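Local coordinates for protein p13 MTCP-1 (Homo sapiens, PDB 1A1X), which binds the PH domains of the kinases AKT1 and AKT2 and enhances their phosphorylation and activation, and is the product of a TCL1-family proto-oncogene involved in T-cell malignancies, at residues Leu66-Gln71 with Met79-Arg84; Ala9-Leu14 with Gln98-Lys103. All blocks are in the same frame, centred on the assembly; numbering follows the deposited sequence.

Contact 1 of 2, residues Leu66-Gln71 with Met79-Arg84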
# COMPACT_ATOMS: atom_id res chain seq x y z
N LEU A 66 14.23 0.90 13.48
CA LEU A 66 12.87 0.80 14.01
C LEU A 66 12.88 1.16 15.50
O LEU A 66 13.88 0.92 16.20
CB LEU A 66 12.32 -0.62 13.80
CG LEU A 66 11.55 -0.95 12.52
CD1 LEU A 66 11.66 0.16 11.49
CD2 LEU A 66 12.02 -2.29 11.97
N PRO A 67 11.76 1.68 16.02
CA PRO A 67 11.66 2.07 17.43
C PRO A 67 11.35 0.96 18.42
O PRO A 67 10.99 -0.16 18.04
CB PRO A 67 10.54 3.11 17.40
CG PRO A 67 9.61 2.54 16.38
CD PRO A 67 10.53 2.04 15.28
N LEU A 68 11.52 1.29 19.70
CA LEU A 68 11.24 0.36 20.78
C LEU A 68 9.73 0.20 20.92
O LEU A 68 9.24 -0.85 21.34
CB LEU A 68 11.79 0.90 22.11
CG LEU A 68 13.29 1.09 22.31
CD1 LEU A 68 13.53 1.65 23.70
CD2 LEU A 68 14.03 -0.22 22.13
N MET A 69 8.99 1.24 20.55
CA MET A 69 7.54 1.19 20.65
C MET A 69 6.82 2.20 19.77
O MET A 69 7.35 3.27 19.47
CB MET A 69 7.11 1.43 22.09
CG MET A 69 7.47 2.81 22.60
SD MET A 69 6.12 3.61 23.46
CE MET A 69 5.39 4.52 22.13
N TRP A 70 5.59 1.84 19.41
CA TRP A 70 4.72 2.69 18.61
C TRP A 70 3.42 2.76 19.40
O TRP A 70 2.96 1.75 19.91
CB TRP A 70 4.42 2.05 17.25
CG TRP A 70 5.39 2.37 16.16
CD1 TRP A 70 5.67 3.60 15.66
CD2 TRP A 70 6.10 1.42 15.35
NE1 TRP A 70 6.51 3.48 14.57
CE2 TRP A 70 6.78 2.15 14.36
CE3 TRP A 70 6.22 0.03 15.37
CZ2 TRP A 70 7.58 1.54 13.38
CZ3 TRP A 70 7.01 -0.59 14.40
CH2 TRP A 70 7.68 0.17 13.42
N GLN A 71 2.85 3.95 19.50
CA GLN A 71 1.60 4.17 20.22
C GLN A 71 0.65 4.88 19.27
O GLN A 71 1.01 5.90 18.69
CB GLN A 71 1.88 5.04 21.44
CG GLN A 71 0.69 5.30 22.34
CD GLN A 71 1.07 6.16 23.54
OE1 GLN A 71 0.98 7.39 23.50
NE2 GLN A 71 1.53 5.51 24.61
N MET A 79 3.06 7.40 17.25
CA MET A 79 4.14 8.17 17.84
C MET A 79 5.04 7.13 18.50
O MET A 79 4.56 6.27 19.23
CB MET A 79 3.64 9.16 18.90
CG MET A 79 4.78 9.96 19.52
SD MET A 79 4.31 11.18 20.73
CE MET A 79 4.08 12.59 19.71
N ASP A 80 6.34 7.16 18.19
CA ASP A 80 7.28 6.22 18.76
C ASP A 80 7.87 6.72 20.08
O ASP A 80 7.46 7.77 20.60
CB ASP A 80 8.38 5.84 17.76
CG ASP A 80 9.27 7.02 17.34
OD1 ASP A 80 9.39 8.02 18.07
OD2 ASP A 80 9.88 6.93 16.24
N ASN A 81 8.84 5.98 20.61
CA ASN A 81 9.48 6.35 21.87
C ASN A 81 10.36 7.60 21.81
O ASN A 81 10.68 8.17 22.85
CB ASN A 81 10.27 5.16 22.41
CG ASN A 81 11.19 4.59 21.39
OD1 ASN A 81 10.75 3.94 20.45
ND2 ASN A 81 12.47 4.89 21.52
N ASN A 82 10.71 8.03 20.61
CA ASN A 82 11.53 9.24 20.42
C ASN A 82 10.66 10.46 20.08
O ASN A 82 11.18 11.51 19.72
CB ASN A 82 12.53 9.03 19.29
CG ASN A 82 13.51 7.92 19.57
OD1 ASN A 82 13.88 7.16 18.69
ND2 ASN A 82 13.95 7.83 20.82
N SER A 83 9.34 10.30 20.16
CA SER A 83 8.36 11.35 19.85
C SER A 83 8.15 11.60 18.36
O SER A 83 7.48 12.57 17.99
CB SER A 83 8.68 12.68 20.55
OG SER A 83 8.29 12.64 21.91
N ARG A 84 8.72 10.75 17.52
CA ARG A 84 8.56 10.90 16.08
C ARG A 84 7.23 10.31 15.64
O ARG A 84 6.72 9.40 16.28
CB ARG A 84 9.70 10.21 15.35
CG ARG A 84 11.05 10.74 15.73
CD ARG A 84 12.14 9.90 15.13
NE ARG A 84 13.46 10.33 15.57
CZ ARG A 84 14.47 9.50 15.82
NH1 ARG A 84 14.29 8.19 15.68
NH2 ARG A 84 15.64 9.98 16.22
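Gln71 and Met79 face each other as an antiparallel hydrogen-bonded pair, with Gln71 N to Met79 O and Met79 N to Gln71 O both at 2.9 Å. Further along, the side chain of Asn81 also bonds the opposite backbone: it turns its amide toward the backbone of Leu68 and Met69, CG lying between its own backbone N and carbonyl carbon (chi1 51°). Its OD1 accepts from Met69 N at 3.2 Å, the donor standing above the carbonyl plane, and more weakly from Leu68 N. The same oxygen touches Pro67 CB, while ND2 lies against the Leu68 side chain. Met69 runs past Asn81 in the opposite direction, CG on CB at 3.7 Å, and its bent chain brings CE to Met79 O. The two strands form the hairpin 69-73/77-80 of the TCL1-family antiparallel barrel. On the face carrying Trp70, Pro67 CG sits 3.5 Å above the centre of the indole, and Pro67 CB meets Asp80 CB at 3.5 Å. Asp80 opens a type I turn to Ser83. Its OD1 is gripped by Asn82 N, an Asx turn, and by Arg84 N, each at 2.9 Å and from opposite faces of the carboxylate, while OD2 bonds Trp86 NE1. Trp86 also meets Trp70 edge-to-face.

Contact 2 of 2, residues Ala9-Leu14 with Gln98-Lys103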
# COMPACT_ATOMS: atom_id res chain seq x y z
N ALA A 9 -9.75 -1.87 13.20
CA ALA A 9 -8.83 -0.93 13.83
C ALA A 9 -7.39 -1.43 13.98
O ALA A 9 -7.15 -2.62 14.19
CB ALA A 9 -9.37 -0.49 15.19
N PRO A 10 -6.42 -0.51 13.84
CA PRO A 10 -5.00 -0.86 13.97
C PRO A 10 -4.67 -1.03 15.45
O PRO A 10 -5.45 -0.61 16.31
CB PRO A 10 -4.30 0.37 13.37
CG PRO A 10 -5.23 1.47 13.68
CD PRO A 10 -6.57 0.87 13.35
N PRO A 11 -3.55 -1.70 15.76
CA PRO A 11 -3.21 -1.87 17.18
C PRO A 11 -2.94 -0.55 17.91
O PRO A 11 -2.36 0.37 17.35
CB PRO A 11 -1.97 -2.77 17.13
CG PRO A 11 -1.36 -2.45 15.82
CD PRO A 11 -2.57 -2.38 14.91
N ASP A 12 -3.43 -0.47 19.14
CA ASP A 12 -3.25 0.70 19.99
C ASP A 12 -1.75 0.92 20.25
O ASP A 12 -1.29 2.05 20.40
CB ASP A 12 -4.01 0.49 21.29
CG ASP A 12 -3.66 1.50 22.34
OD1 ASP A 12 -3.93 2.71 22.13
OD2 ASP A 12 -3.08 1.09 23.37
N HIS A 13 -1.01 -0.18 20.35
CA HIS A 13 0.42 -0.10 20.56
C HIS A 13 1.19 -1.35 20.14
O HIS A 13 0.63 -2.45 20.01
CB HIS A 13 0.76 0.29 22.00
CG HIS A 13 0.30 -0.68 23.04
ND1 HIS A 13 -0.73 -0.39 23.91
CD2 HIS A 13 0.76 -1.90 23.38
CE1 HIS A 13 -0.87 -1.40 24.76
NE2 HIS A 13 0.02 -2.33 24.46
N LEU A 14 2.47 -1.15 19.86
CA LEU A 14 3.37 -2.22 19.45
C LEU A 14 4.66 -2.07 20.24
O LEU A 14 5.32 -1.03 20.19
CB LEU A 14 3.65 -2.12 17.95
CG LEU A 14 2.43 -2.42 17.07
CD1 LEU A 14 2.59 -1.83 15.68
CD2 LEU A 14 2.24 -3.91 17.01
N GLN A 98 -2.87 -9.33 7.88
CA GLN A 98 -3.10 -7.91 8.16
C GLN A 98 -1.77 -7.17 8.01
O GLN A 98 -0.73 -7.60 8.54
CB GLN A 98 -3.65 -7.73 9.58
CG GLN A 98 -4.18 -6.35 9.86
CD GLN A 98 -4.82 -6.24 11.23
OE1 GLN A 98 -5.02 -5.14 11.75
NE2 GLN A 98 -5.15 -7.38 11.82
N GLU A 99 -1.80 -6.05 7.29
CA GLU A 99 -0.58 -5.29 7.04
C GLU A 99 -0.69 -3.78 7.26
O GLU A 99 -1.65 -3.15 6.83
CB GLU A 99 -0.10 -5.57 5.61
CG GLU A 99 1.05 -4.68 5.18
CD GLU A 99 1.47 -4.93 3.75
OE1 GLU A 99 2.09 -5.97 3.48
OE2 GLU A 99 1.20 -4.07 2.91
N LEU A 100 0.31 -3.22 7.94
CA LEU A 100 0.38 -1.78 8.17
C LEU A 100 1.55 -1.29 7.36
O LEU A 100 2.58 -1.96 7.29
CB LEU A 100 0.65 -1.46 9.64
CG LEU A 100 -0.47 -1.57 10.67
CD1 LEU A 100 0.12 -1.43 12.06
CD2 LEU A 100 -1.52 -0.50 10.42
N LEU A 101 1.37 -0.16 6.68
CA LEU A 101 2.45 0.45 5.93
C LEU A 101 2.65 1.82 6.58
O LEU A 101 1.81 2.71 6.44
CB LEU A 101 2.13 0.60 4.43
CG LEU A 101 3.35 1.17 3.67
CD1 LEU A 101 4.50 0.17 3.73
CD2 LEU A 101 2.98 1.52 2.23
N LEU A 102 3.75 1.94 7.32
CA LEU A 102 4.11 3.15 8.06
C LEU A 102 5.20 3.97 7.40
O LEU A 102 6.18 3.43 6.90
CB LEU A 102 4.57 2.78 9.47
CG LEU A 102 3.63 1.93 10.31
CD1 LEU A 102 4.27 1.62 11.67
CD2 LEU A 102 2.32 2.66 10.48
N LYS A 103 5.06 5.29 7.48
CA LYS A 103 6.05 6.18 6.90
C LYS A 103 6.53 7.16 7.96
O LYS A 103 5.74 7.90 8.53
CB LYS A 103 5.44 6.95 5.72
CG LYS A 103 6.44 7.85 4.98
CD LYS A 103 5.78 8.58 3.84
CE LYS A 103 6.78 9.45 3.13
NZ LYS A 103 6.21 10.09 1.92
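Pro10, Pro11 and Leu14 close over Leu100 without a single hydrogen bond between their two segments, an apolar contact between the loop leading into strand 13-16, with the start of that strand, and an inward-facing leucine of strand 97-104 in the closed eight-stranded antiparallel barrel of the TCL1 family. The path from Ala9 to Leu14 runs 69° from the direction of Gln98 to Leu100. The backbones stay well apart, Pro10 CA lying 8.0 Å from Leu100 CA, so the apolar contact is made by side chains. On the outward side of strand 97-104, Lys103 makes a salt bridge to Glu5 of the second subunit.

Leu100 does most of this work, and its two methyls divide the partners. With chi1 at -77°, CG stands anti to the carbonyl carbon and beside the backbone N; chi2 of 171° then extends the chain and carries CD1 to Pro11, with CD2 branching to Pro10. CD1 meets Pro11 tip to tip, 4.0 Å from the ring carbon CD and 4.2 Å from CG, and is also approached by Leu14 CD1 at 4.4 Å. CD2 lies 4.1 Å from Pro10 CB. All these separations are relaxed van der Waals distances. Trp30 of strand 29-36 packs on Pro11, Leu14 and Leu100, while Tyr78 of strand 77-80 touches Pro10 and Leu100 and bonds Pro11 O through its hydroxyl.

Gln98 reaches toward the start of the N-terminal segment on an extended chain, CG anti to the backbone N. Its OE1 is hydrogen-bonded to His91 NE2. Across the contact that oxygen merely comes near the backbone, with Gln98 OE1 4.1 Å from Ala9 O.

Overall arrangement
The two contacts belong to one closed antiparallel barrel, their centres about 13 Å apart. Along the chain both segments of contact 1 fall between those of contact 2: 9-14 comes first, then 66-71 and 79-84, and finally 98-103. Contact 1 joins adjacent strands of a hairpin, whereas contact 2 sets strand 13-16 and the loop before it against strand 97-104, which is not its neighbour in the sheet. They meet where strands 13-16 and 69-73 run side by side, with a probable hydrogen bond from Leu14 N to Trp70 O at 2.9 Å. These are the two end strands in the sheet order, so their pairing is the seam that closes the barrel; inside it, Trp70 packs on Leu102.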